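Local coordinates for glycoside hydrolase family protein (Novosphingobium sp. PP1Y, PDB 6Q2F), which probably hydrolyses glycosides to release terminal alpha-L-rhamnose, as an alpha-L-rhamnosidase of the glycoside hydrolases, at residues G990-A995 against A1029-N1034; G1001-I1006 against S1017-V1022. All coordinates share one frame; numbering follows the deposited sequence.

Contact 1: G990-A995 against A1029-N1034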
loop_
_atom_site.group_PDB
_atom_site.type_symbol
_atom_site.label_atom_id
_atom_site.label_comp_id
_atom_site.label_asym_id
_atom_site.label_seq_id
_atom_site.Cartn_x
_atom_site.Cartn_y
_atom_site.Cartn_z
ATOM N N GLY A 990 15.051 40.958 -26.443
ATOM C CA GLY A 990 16.160 41.829 -26.163
ATOM C C GLY A 990 17.096 41.240 -25.145
ATOM O O GLY A 990 17.080 40.054 -24.901
ATOM N N ALA A 991 17.916 42.096 -24.572
ATOM C CA ALA A 991 18.984 41.680 -23.669
ATOM C C ALA A 991 18.497 41.445 -22.243
ATOM O O ALA A 991 17.657 42.182 -21.728
ATOM C CB ALA A 991 20.105 42.721 -23.655
ATOM N N TRP A 992 19.058 40.422 -21.601
ATOM C CA TRP A 992 18.830 40.171 -20.187
ATOM C C TRP A 992 20.160 40.038 -19.466
ATOM O O TRP A 992 21.114 39.478 -20.009
ATOM C CB TRP A 992 18.015 38.895 -19.962
ATOM C CG TRP A 992 16.622 38.918 -20.454
ATOM C CD1 TRP A 992 16.202 38.899 -21.749
ATOM C CD2 TRP A 992 15.439 38.915 -19.649
ATOM N NE1 TRP A 992 14.826 38.907 -21.803
ATOM C CE2 TRP A 992 14.336 38.910 -20.524
ATOM C CE3 TRP A 992 15.208 38.929 -18.272
ATOM C CZ2 TRP A 992 13.027 38.908 -20.067
ATOM C CZ3 TRP A 992 13.914 38.933 -17.824
ATOM C CH2 TRP A 992 12.834 38.925 -18.718
ATOM N N GLN A 993 20.206 40.547 -18.237
ATOM C CA GLN A 993 21.294 40.237 -17.324
ATOM C C GLN A 993 20.965 38.939 -16.610
ATOM O O GLN A 993 19.820 38.730 -16.185
ATOM C CB GLN A 993 21.490 41.354 -16.298
ATOM C CG GLN A 993 21.523 42.755 -16.905
ATOM C CD GLN A 993 22.387 42.818 -18.141
ATOM O OE1 GLN A 993 23.541 42.394 -18.125
ATOM N NE2 GLN A 993 21.827 43.330 -19.230
ATOM N N VAL A 994 21.957 38.064 -16.491
ATOM C CA VAL A 994 21.817 36.816 -15.757
ATOM C C VAL A 994 22.932 36.725 -14.730
ATOM O O VAL A 994 24.109 36.818 -15.088
ATOM C CB VAL A 994 21.862 35.598 -16.690
ATOM C CG1 VAL A 994 21.444 34.349 -15.918
ATOM C CG2 VAL A 994 20.966 35.820 -17.888
ATOM N N ALA A 995 22.565 36.508 -13.467
ATOM C CA ALA A 995 23.539 36.295 -12.409
ATOM C C ALA A 995 23.352 34.892 -11.863
ATOM O O ALA A 995 22.220 34.458 -11.648
ATOM C CB ALA A 995 23.405 37.338 -11.287
ATOM N N ALA A 1029 19.479 30.834 -11.164
ATOM C CA ALA A 1029 19.953 31.889 -12.052
ATOM C C ALA A 1029 18.985 33.065 -11.967
ATOM O O ALA A 1029 17.769 32.884 -12.100
ATOM C CB ALA A 1029 20.065 31.388 -13.489
ATOM N N THR A 1030 19.522 34.264 -11.740
ATOM C CA THR A 1030 18.709 35.462 -11.541
ATOM C C THR A 1030 18.740 36.313 -12.810
ATOM O O THR A 1030 19.784 36.875 -13.170
ATOM C CB THR A 1030 19.208 36.254 -10.334
ATOM O OG1 THR A 1030 19.055 35.461 -9.151
ATOM C CG2 THR A 1030 18.415 37.545 -10.171
ATOM N N TYR A 1031 17.600 36.400 -13.486
ATOM C CA TYR A 1031 17.480 37.190 -14.701
ATOM C C TYR A 1031 16.965 38.583 -14.369
ATOM O O TYR A 1031 16.056 38.746 -13.552
ATOM C CB TYR A 1031 16.539 36.522 -15.697
ATOM C CG TYR A 1031 17.043 35.249 -16.339
ATOM C CD1 TYR A 1031 17.118 34.050 -15.616
ATOM C CD2 TYR A 1031 17.379 35.220 -17.688
ATOM C CE1 TYR A 1031 17.559 32.872 -16.217
ATOM C CE2 TYR A 1031 17.806 34.043 -18.293
ATOM C CZ TYR A 1031 17.894 32.874 -17.554
ATOM O OH TYR A 1031 18.310 31.710 -18.148
ATOM N N SER A 1032 17.522 39.578 -15.050
ATOM C CA SER A 1032 17.391 40.986 -14.694
ATOM C C SER A 1032 17.153 41.784 -15.960
ATOM O O SER A 1032 17.787 41.520 -16.987
ATOM C CB SER A 1032 18.660 41.502 -13.997
ATOM O OG SER A 1032 18.563 42.878 -13.687
ATOM N N ARG A 1033 16.275 42.782 -15.867
ATOM C CA ARG A 1033 15.841 43.562 -17.020
ATOM C C ARG A 1033 14.897 44.647 -16.521
ATOM O O ARG A 1033 14.309 44.527 -15.437
ATOM C CB ARG A 1033 15.119 42.653 -18.025
ATOM C CG ARG A 1033 14.914 43.205 -19.405
ATOM C CD ARG A 1033 13.871 42.346 -20.114
ATOM N NE ARG A 1033 13.740 42.646 -21.537
ATOM C CZ ARG A 1033 13.206 43.762 -22.012
ATOM N NH1 ARG A 1033 12.777 44.696 -21.178
ATOM N NH2 ARG A 1033 13.107 43.953 -23.320
ATOM N N ASN A 1034 14.757 45.703 -17.323
ATOM C CA ASN A 1034 13.702 46.701 -17.178
ATOM C C ASN A 1034 12.675 46.537 -18.290
ATOM O O ASN A 1034 12.939 45.910 -19.317
ATOM C CB ASN A 1034 14.266 48.127 -17.226
ATOM C CG ASN A 1034 15.127 48.441 -16.033
ATOM O OD1 ASN A 1034 14.760 48.128 -14.899
ATOM N ND2 ASN A 1034 16.285 49.027 -16.272
HETATM O O HOH W 1 20.969 33.875 -8.630
#

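Contact 2: G1001-I1006 against S1017-V1022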
loop_
_atom_site.group_PDB
_atom_site.type_symbol
_atom_site.label_atom_id
_atom_site.label_comp_id
_atom_site.label_asym_id
_atom_site.label_seq_id
_atom_site.Cartn_x
_atom_site.Cartn_y
_atom_site.Cartn_z
ATOM N N GLY A 1001 29.880 26.453 -10.227
ATOM C CA GLY A 1001 30.576 26.237 -11.474
ATOM C C GLY A 1001 30.255 27.229 -12.567
ATOM O O GLY A 1001 30.804 27.110 -13.663
ATOM N N ALA A 1002 29.400 28.202 -12.317
ATOM C CA ALA A 1002 29.071 29.184 -13.335
ATOM C C ALA A 1002 29.796 30.497 -13.085
ATOM O O ALA A 1002 30.170 30.800 -11.950
ATOM C CB ALA A 1002 27.555 29.423 -13.368
ATOM N N PRO A 1003 30.003 31.317 -14.119
ATOM C CA PRO A 1003 30.544 32.657 -13.881
ATOM C C PRO A 1003 29.569 33.482 -13.057
ATOM O O PRO A 1003 28.386 33.160 -12.948
ATOM C CB PRO A 1003 30.715 33.242 -15.288
ATOM C CG PRO A 1003 29.724 32.512 -16.108
ATOM C CD PRO A 1003 29.664 31.111 -15.539
ATOM N N ALA A 1004 30.091 34.548 -12.450
ATOM C CA ALA A 1004 29.259 35.410 -11.618
ATOM C C ALA A 1004 28.034 35.913 -12.381
ATOM O O ALA A 1004 26.918 35.902 -11.855
ATOM C CB ALA A 1004 30.079 36.585 -11.088
ATOM N N SER A 1005 28.228 36.359 -13.620
ATOM C CA SER A 1005 27.139 36.876 -14.435
ATOM C C SER A 1005 27.519 36.795 -15.906
ATOM O O SER A 1005 28.693 36.672 -16.263
ATOM C CB SER A 1005 26.788 38.314 -14.053
ATOM O OG SER A 1005 27.884 39.170 -14.287
ATOM N N ILE A 1006 26.493 36.862 -16.758
ATOM C CA ILE A 1006 26.650 36.994 -18.200
ATOM C C ILE A 1006 25.614 37.998 -18.686
ATOM O O ILE A 1006 24.727 38.419 -17.943
ATOM C CB ILE A 1006 26.481 35.661 -18.954
ATOM C CG1 ILE A 1006 25.044 35.148 -18.812
ATOM C CG2 ILE A 1006 27.498 34.645 -18.484
ATOM C CD1 ILE A 1006 24.793 33.841 -19.519
ATOM N N SER A 1017 24.306 26.375 -23.952
ATOM C CA SER A 1017 25.340 27.399 -23.956
ATOM C C SER A 1017 26.686 26.835 -24.399
ATOM O O SER A 1017 27.014 25.667 -24.154
ATOM C CB SER A 1017 25.481 28.016 -22.567
ATOM O OG SER A 1017 26.612 28.878 -22.494
ATOM N N ALA A 1018 27.471 27.699 -25.055
ATOM C CA ALA A 1018 28.854 27.380 -25.379
ATOM C C ALA A 1018 29.710 27.271 -24.122
ATOM O O ALA A 1018 30.681 26.505 -24.095
ATOM C CB ALA A 1018 29.430 28.443 -26.332
ATOM N N ASP A 1019 29.372 28.021 -23.082
ATOM C CA ASP A 1019 30.147 28.012 -21.846
ATOM C C ASP A 1019 29.746 26.814 -20.992
ATOM O O ASP A 1019 28.587 26.735 -20.565
ATOM C CB ASP A 1019 29.921 29.314 -21.084
ATOM C CG ASP A 1019 30.753 29.424 -19.827
ATOM O OD1 ASP A 1019 31.368 28.427 -19.401
ATOM O OD2 ASP A 1019 30.782 30.531 -19.251
ATOM N N PRO A 1020 30.661 25.875 -20.713
ATOM C CA PRO A 1020 30.293 24.707 -19.893
ATOM C C PRO A 1020 29.814 25.058 -18.493
ATOM O O PRO A 1020 28.982 24.328 -17.938
ATOM C CB PRO A 1020 31.588 23.874 -19.854
ATOM C CG PRO A 1020 32.686 24.799 -20.315
ATOM C CD PRO A 1020 32.033 25.773 -21.248
ATOM N N GLY A 1021 30.318 26.141 -17.894
ATOM C CA GLY A 1021 29.834 26.535 -16.582
ATOM C C GLY A 1021 28.395 27.012 -16.596
ATOM O O GLY A 1021 27.692 26.895 -15.583
ATOM N N VAL A 1022 27.938 27.554 -17.732
ATOM C CA VAL A 1022 26.527 27.897 -17.899
ATOM C C VAL A 1022 25.729 26.675 -18.342
ATOM O O VAL A 1022 24.652 26.390 -17.805
ATOM C CB VAL A 1022 26.371 29.066 -18.897
ATOM C CG1 VAL A 1022 24.911 29.307 -19.223
ATOM C CG2 VAL A 1022 27.000 30.342 -18.340
#

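Contact 1: G990-A995 against A1029-N1034
The indole of Trp992 lies against the extended side chain of Arg1033. Arg1033 CG stands anti to the backbone N (chi1 -165°), and CD sits over the centre of the indole six-membered ring, 3.6 Å from its centroid, in a CH-pi contact. The guanidinium plane is tilted 65° from the ring, with Trp992 NE1 near its plane at the edge; any cation-pi attraction is long and weak. The charged end is held instead by Asp989, whose backbone O accepts from NH2. Trp992 and Tyr1031 cross at about a right angle, and Trp992 CE3 meets Tyr1031 CB at 3.8 Å. Val994 and Tyr1031 share one face of the sheet and lie side by side: Val994 CG1 sits over the centre of the Tyr1031 ring, 4.1 Å from its centroid, in a CH-pi contact, while Val994 CG2 touches Tyr1031 CD2 at 3.6 Å. Tyr1031 OH is bonded to Leu1132 N. On the other face, Gln993 CB packs on Ser1032 CB. Two reciprocal pairs of backbone bonds, Gln993 with Ser1032 and Ala995 with Thr1030, fix the register; Thr1030 N to Ala995 O (2.7 Å) is almost straight at 179°. This is antiparallel pairing inside a six-stranded sheet, consistent with a galactose-binding-like beta-sandwich domain.

Contact 2: G1001-I1006 against S1017-V1022
Gly1021 is the tight point of this small surface contact. Its CA lies 3.1 Å from Gly1001 O, and a side chain here would run into that carbonyl, so the close approach depends on glycine. Beside it, the methyl CB of Ala1002 rests 3.4 Å from Gly1021 O. The apolar side is looser. Val1022, with CG1 anti to the backbone N (chi1 172°), crosses Pro1003 at about a right angle, Val1022 CG2 lying 3.9 Å from Pro1003 CD. The same methyl reaches Ile1006 CD1 only at 4.3 Å. Away from buried Val1022, the partly exposed Pro1003 and Asp1019 meet tip to tip, Asp1019 OD2 standing 3.9 Å from Pro1003 CG, a van der Waals touch. The other carboxylate oxygen works within its own segment: Asp1019 is an N-cap, and OD1 accepts from Gly1021 N at 2.9 Å, the donor lying above the carboxylate plane. Two residues earlier, Ser1017 OG accepts from Asp1019 N (2.9 Å) in an ST turn. An alanine at Asp1019 would remove the capping carboxylate and would probably loosen the first helical turn and its fit against Pro1003. The short helix 1020-1023 thus sits beside the loop entering strand 1005-1008, with Phe996 of strand 992-996 touching Ala1002, Ile1006 and Val1022, and Leu1014 also packing on Val1022.

Overall arrangement
From the N-terminal side, the chain enters strand 992-996, turns through 1001-1004 into the edge strand 1005-1008, and continues by loop to helix 1020-1023 before strand 1028-1037. Contact 2 closes the shorter loop, between the approach to the edge strand and the helix start. Contact 1 closes the longer one, and contact 2 is nested inside it, their centres about 14 Å apart. The two meet directly where Val994 O probably accepts a hydrogen bond from Ile1006 N, 2.9 Å away. Contact 1 joins two neighbouring inner strands, 992-996 and 1028-1037, while contact 2 sets helix 1020-1023, in the connection between those strands, against the loop that leads into edge strand 1005-1008.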